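PDB 4NTD: thioredoxin reductase from Streptomyces clavuligerus, which catalyses, as the flavoenzyme HlmI with bound FAD, the formation of disulfide bonds in sulfur-containing natural products, here in holomycin biosynthesis. Local coordinates for the interface of chains A and B. Numbering follows the deposited sequence. Chains: chain A/B, Thioredoxin reductase.

The interface of chains A and B. Residues chain A 75-79; chain B 47, 89, 93.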
loop_
_atom_site.group_PDB
_atom_site.type_symbol
_atom_site.label_atom_id
_atom_site.label_comp_id
_atom_site.label_asym_id
_atom_site.label_seq_id
_atom_site.Cartn_x
_atom_site.Cartn_y
_atom_site.Cartn_z
ATOM N N PHE A 75 6.064 4.709 8.420
ATOM C CA PHE A 75 5.888 5.072 7.005
ATOM C C PHE A 75 7.286 5.243 6.407
ATOM O O PHE A 75 8.035 6.122 6.832
ATOM C CB PHE A 75 5.096 6.388 6.950
ATOM C CG PHE A 75 4.689 6.849 5.566
ATOM C CD1 PHE A 75 3.342 6.952 5.234
ATOM C CD2 PHE A 75 5.631 7.258 4.627
ATOM C CE1 PHE A 75 2.943 7.412 3.988
ATOM C CE2 PHE A 75 5.237 7.717 3.378
ATOM C CZ PHE A 75 3.894 7.792 3.056
ATOM N N LEU A 76 7.638 4.406 5.430
ATOM C CA LEU A 76 9.003 4.386 4.884
ATOM C C LEU A 76 9.501 5.775 4.472
ATOM O O LEU A 76 8.863 6.461 3.674
ATOM C CB LEU A 76 9.103 3.438 3.685
ATOM C CG LEU A 76 10.512 3.226 3.121
ATOM C CD1 LEU A 76 11.376 2.466 4.116
ATOM C CD2 LEU A 76 10.449 2.497 1.788
ATOM N N SER A 77 10.653 6.155 5.025
ATOM C CA SER A 77 11.320 7.450 4.792
ATOM C C SER A 77 10.700 8.640 5.538
ATOM O O SER A 77 11.265 9.736 5.511
ATOM C CB SER A 77 11.462 7.766 3.293
ATOM O OG SER A 77 10.311 8.403 2.766
ATOM N N ARG A 78 9.569 8.421 6.212
ATOM C CA ARG A 78 8.889 9.466 6.978
ATOM C C ARG A 78 8.594 9.008 8.409
ATOM O O ARG A 78 7.626 9.458 9.028
ATOM C CB ARG A 78 7.588 9.879 6.280
ATOM C CG ARG A 78 7.775 10.510 4.907
ATOM C CD ARG A 78 8.644 11.755 4.982
ATOM N NE ARG A 78 8.447 12.654 3.847
ATOM C CZ ARG A 78 9.073 13.820 3.698
ATOM N NH1 ARG A 78 8.827 14.574 2.633
ATOM N NH2 ARG A 78 9.939 14.244 4.614
ATOM N N ASP A 79 9.434 8.124 8.938
ATOM C CA ASP A 79 9.275 7.655 10.310
ATOM C C ASP A 79 9.524 8.814 11.277
ATOM O O ASP A 79 10.621 9.376 11.312
ATOM C CB ASP A 79 10.234 6.497 10.592
ATOM C CG ASP A 79 9.991 5.850 11.939
ATOM O OD1 ASP A 79 8.845 5.428 12.210
ATOM O OD2 ASP A 79 10.952 5.758 12.725
ATOM N N LEU B 47 10.727 -2.312 8.763
ATOM C CA LEU B 47 10.523 -1.149 9.626
ATOM C C LEU B 47 9.475 -1.437 10.701
ATOM O O LEU B 47 9.714 -1.211 11.890
ATOM C CB LEU B 47 10.113 0.071 8.791
ATOM C CG LEU B 47 9.781 1.370 9.534
ATOM C CD1 LEU B 47 10.915 1.786 10.458
ATOM C CD2 LEU B 47 9.463 2.479 8.544
ATOM N N THR B 89 17.590 6.487 3.083
ATOM C CA THR B 89 16.789 6.970 4.208
ATOM C C THR B 89 16.080 5.806 4.907
ATOM O O THR B 89 16.111 5.707 6.135
ATOM C CB THR B 89 15.761 8.025 3.744
ATOM O OG1 THR B 89 16.442 9.088 3.064
ATOM C CG2 THR B 89 14.991 8.607 4.927
ATOM N N GLU B 93 16.530 4.258 8.813
ATOM C CA GLU B 93 15.404 4.076 9.737
ATOM C C GLU B 93 15.399 2.658 10.297
ATOM O O GLU B 93 15.349 2.456 11.510
ATOM C CB GLU B 93 14.066 4.346 9.036
ATOM C CG GLU B 93 13.822 5.805 8.681
ATOM C CD GLU B 93 12.575 6.023 7.838
ATOM O OE1 GLU B 93 12.096 5.070 7.179
ATOM O OE2 GLU B 93 12.072 7.165 7.821
HETATM O O HOH W 1 12.977 9.268 9.215
#
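A turn of the loop A:Phe75 to A:Asp79 closes round the carboxylate of B:Glu93, which projects from helix 83-96 of the other subunit, in a two-fold symmetric interface where the same contact recurs with the chains exchanged. Thioredoxin reductase-like flavoenzymes are commonly dimers, so this pairing is probably the functional one. The two carboxylate oxygens take up different backbone amides. A:Ser77 N donates to OE1 of B:Glu93 over 2.8 Å, reaching its syn side 23° out of the carboxylate plane. A:Asp79 N binds OE2 of B:Glu93 at 3.0 Å, coming from above that plane, 46° out of it. Both bonds are fairly straight at the hydrogen, the second slightly more so. The chain of B:Glu93, extended beyond CG (chi2 173°), carries the carboxylate to the two amides, which together should restrict its rotation. These donors probably offset part of its negative charge, whereas the carboxylate of A:Asp79 points elsewhere, its OD2 5.2 Å from OE2 of B:Glu93. CB of A:Asp79 and CA of A:Ser77 both pack against the carboxylate carbon CD of B:Glu93, each at 3.6 Å. On the neighbouring helical turn, the methyl CG2 of B:Thr89 lies 3.9 Å from CA of A:Ser77, while CD2 of B:Leu47, from helix 40-51, lies loosely beside the backbone nitrogens of A:Phe75 and A:Leu76. Within the turn, A:Ser77 OG bonds back to A:Leu76 O in its carbonyl plane. Water 1 links OE2 of B:Glu93, 2.7 Å away, to the backbone O of A:Asp79.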